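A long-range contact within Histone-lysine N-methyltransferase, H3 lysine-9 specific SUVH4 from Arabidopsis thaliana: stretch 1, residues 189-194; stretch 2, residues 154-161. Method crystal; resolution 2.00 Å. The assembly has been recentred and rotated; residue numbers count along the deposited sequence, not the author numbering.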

# COMPACT_ATOMS: atom_id res chain seq x y z
N LYS A 189 -21.02 3.82 -20.05
CA LYS A 189 -21.46 4.72 -21.09
C LYS A 189 -22.39 5.77 -20.50
O LYS A 189 -23.04 5.53 -19.49
CB LYS A 189 -22.21 3.96 -22.19
CG LYS A 189 -23.55 3.32 -21.77
CD LYS A 189 -24.36 2.89 -23.06
CE LYS A 189 -25.77 2.32 -22.76
NZ LYS A 189 -26.55 1.97 -24.03
N VAL A 190 -22.44 6.93 -21.14
CA VAL A 190 -23.49 7.90 -20.86
C VAL A 190 -24.66 7.56 -21.78
O VAL A 190 -24.61 7.76 -22.99
CB VAL A 190 -23.01 9.34 -21.11
CG1 VAL A 190 -24.06 10.35 -20.60
CG2 VAL A 190 -21.68 9.54 -20.41
N GLU A 191 -25.71 7.02 -21.17
CA GLU A 191 -26.88 6.54 -21.90
C GLU A 191 -27.70 7.71 -22.33
O GLU A 191 -28.15 7.80 -23.48
CB GLU A 191 -27.72 5.65 -20.98
CG GLU A 191 -29.13 5.42 -21.50
CD GLU A 191 -29.38 3.96 -21.77
OE1 GLU A 191 -28.81 3.43 -22.74
OE2 GLU A 191 -30.12 3.35 -20.97
N LYS A 192 -27.90 8.64 -21.41
CA LYS A 192 -28.60 9.85 -21.84
C LYS A 192 -28.41 10.94 -20.84
O LYS A 192 -27.85 10.69 -19.79
CB LYS A 192 -30.09 9.60 -22.05
CG LYS A 192 -30.81 9.16 -20.83
CD LYS A 192 -32.29 9.12 -21.07
CE LYS A 192 -32.96 8.35 -19.97
NZ LYS A 192 -32.37 6.99 -19.82
N PHE A 193 -28.87 12.14 -21.15
CA PHE A 193 -28.70 13.24 -20.21
C PHE A 193 -29.79 14.26 -20.42
O PHE A 193 -30.39 14.34 -21.51
CB PHE A 193 -27.33 13.92 -20.40
CG PHE A 193 -27.20 14.64 -21.71
CD1 PHE A 193 -26.85 13.94 -22.87
CD2 PHE A 193 -27.46 16.01 -21.80
CE1 PHE A 193 -26.76 14.59 -24.08
CE2 PHE A 193 -27.38 16.67 -23.03
CZ PHE A 193 -27.04 15.96 -24.17
N TRP A 194 -30.06 15.04 -19.39
CA TRP A 194 -31.14 16.03 -19.55
C TRP A 194 -31.00 17.10 -18.50
O TRP A 194 -30.20 16.95 -17.60
CB TRP A 194 -32.52 15.34 -19.46
CG TRP A 194 -32.78 14.75 -18.12
CD1 TRP A 194 -33.44 15.35 -17.07
CD2 TRP A 194 -32.35 13.46 -17.65
NE1 TRP A 194 -33.46 14.49 -15.99
CE2 TRP A 194 -32.80 13.33 -16.32
CE3 TRP A 194 -31.65 12.40 -18.24
CZ2 TRP A 194 -32.56 12.18 -15.56
CZ3 TRP A 194 -31.41 11.25 -17.47
CH2 TRP A 194 -31.86 11.16 -16.16
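Stretch 2 154-161: ALKHCCEY

Stretch 2 is helical and lies across the strand of stretch 1 almost at a right angle: the two N-to-C directions make an angle of 96°, with a signed crossing angle of -96°, and the axes approach to 7.1 Å. From Ala 154 through Glu 160 the backbone keeps helical torsions, and successive i to i+4 hydrogen bonds, such as Cys 159 N to Leu 155 O at 3.0 Å, hold the turns together. The contact is compact, burying 334 Å² in all, and three residues carry most of it: Val 190, Phe 193 and Cys 159.

The backbones come nearest where Val 190 meets Cys 159, with their CA atoms 4.7 Å apart. A small side chain on the helix suits so close an approach. Cys 159 points toward the strand, and its CB lies 3.7 Å from Val 190 CG1; its CA also makes a CA-H...O contact with Val 190 O at 3.5 Å. With chi1 in the t well, Cys 159 SG sits against the strand, 3.6 Å from Glu 191 O, 3.8 Å from Lys 192 CA and 3.9 Å from Phe 193 CD1.

Val 190 also points toward the helix, and its branched, compact side chain fills the space beside the helical backbone. Its CG2 packs 4.0 Å from Cys 158 CB and 4.2 Å from Leu 155 CD2, a largely apolar setting, though Leu 155 O also lies 4.0 Å from Val 190 CG2, that suits a buried valine. The valine's amide is not left unpaired: Val 190 N donates to a water at 2.7 Å, and that water in turn makes a weak hydrogen bond to Cys 158 O at 3.2 Å, linking the two backbones.

Phe 193, the other strand residue directed toward the helix, uses both face and edge of its ring. Lys 156 CB stands over one face, 4.1 Å from the centroid of the Phe 193 ring and 21° off its normal, a CH-pi contact, while Lys 156 CG comes within 3.5 Å of Phe 193 CZ. At the edge lie Cys 159 SG, 5.2 Å from the centroid of the Phe 193 ring, and Glu 160 OE2, 4.2 Å from Phe 193 CZ. Lysine suits this place because its methylenes can cover an aromatic ring while its charged end finds a partner: Lys 156 NZ forms a salt bridge with Glu 160 OE2 at 2.7 Å, one turn along the helix.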

# COMPACT_ATOMS: atom_id res chain seq x y z
N ALA A 154 -18.74 17.99 -21.90
CA ALA A 154 -17.86 16.85 -22.16
C ALA A 154 -18.61 15.51 -22.05
O ALA A 154 -18.48 14.62 -22.92
CB ALA A 154 -16.64 16.88 -21.19
N LEU A 155 -19.40 15.38 -20.98
CA LEU A 155 -20.25 14.18 -20.81
C LEU A 155 -21.32 14.10 -21.89
O LEU A 155 -21.67 13.01 -22.37
CB LEU A 155 -20.91 14.20 -19.43
CG LEU A 155 -19.96 13.89 -18.25
CD1 LEU A 155 -20.65 14.18 -16.92
CD2 LEU A 155 -19.52 12.43 -18.33
N LYS A 156 -21.85 15.26 -22.29
CA LYS A 156 -22.82 15.26 -23.41
C LYS A 156 -22.18 14.69 -24.68
O LYS A 156 -22.80 13.90 -25.40
CB LYS A 156 -23.37 16.68 -23.64
CG LYS A 156 -23.80 17.02 -25.08
CD LYS A 156 -24.29 18.50 -25.15
CE LYS A 156 -24.41 19.05 -26.59
NZ LYS A 156 -25.53 18.42 -27.33
N HIS A 157 -20.95 15.09 -24.95
CA HIS A 157 -20.28 14.59 -26.16
C HIS A 157 -20.00 13.09 -26.03
O HIS A 157 -20.06 12.35 -27.02
CB HIS A 157 -19.00 15.38 -26.46
CG HIS A 157 -19.26 16.78 -26.94
ND1 HIS A 157 -18.37 17.82 -26.76
CD2 HIS A 157 -20.33 17.32 -27.58
CE1 HIS A 157 -18.86 18.93 -27.29
NE2 HIS A 157 -20.06 18.66 -27.78
N CYS A 158 -19.68 12.63 -24.82
CA CYS A 158 -19.51 11.20 -24.60
C CYS A 158 -20.76 10.42 -24.99
O CYS A 158 -20.67 9.39 -25.69
CB CYS A 158 -19.16 10.91 -23.14
SG CYS A 158 -17.50 11.36 -22.66
N CYS A 159 -21.90 10.90 -24.50
CA CYS A 159 -23.20 10.31 -24.86
C CYS A 159 -23.39 10.28 -26.36
O CYS A 159 -23.78 9.26 -26.93
CB CYS A 159 -24.34 11.15 -24.24
SG CYS A 159 -26.00 10.50 -24.59
N GLU A 160 -23.12 11.41 -27.00
CA GLU A 160 -23.35 11.54 -28.45
C GLU A 160 -22.40 10.70 -29.32
O GLU A 160 -22.75 10.34 -30.45
CB GLU A 160 -23.30 13.02 -28.84
CG GLU A 160 -24.59 13.73 -28.39
CD GLU A 160 -24.50 15.24 -28.40
OE1 GLU A 160 -23.41 15.77 -28.66
OE2 GLU A 160 -25.54 15.88 -28.12
N TYR A 161 -21.23 10.36 -28.79
CA TYR A 161 -20.25 9.56 -29.55
C TYR A 161 -19.98 8.13 -29.05
O TYR A 161 -19.11 7.44 -29.58
CB TYR A 161 -18.92 10.29 -29.65
CG TYR A 161 -18.96 11.38 -30.66
CD1 TYR A 161 -18.72 11.11 -32.00
CD2 TYR A 161 -19.28 12.69 -30.29
CE1 TYR A 161 -18.77 12.09 -32.95
CE2 TYR A 161 -19.33 13.70 -31.25
CZ TYR A 161 -19.07 13.39 -32.57
OH TYR A 161 -19.12 14.35 -33.54
O HOH W 1 -20.89 7.14 -23.39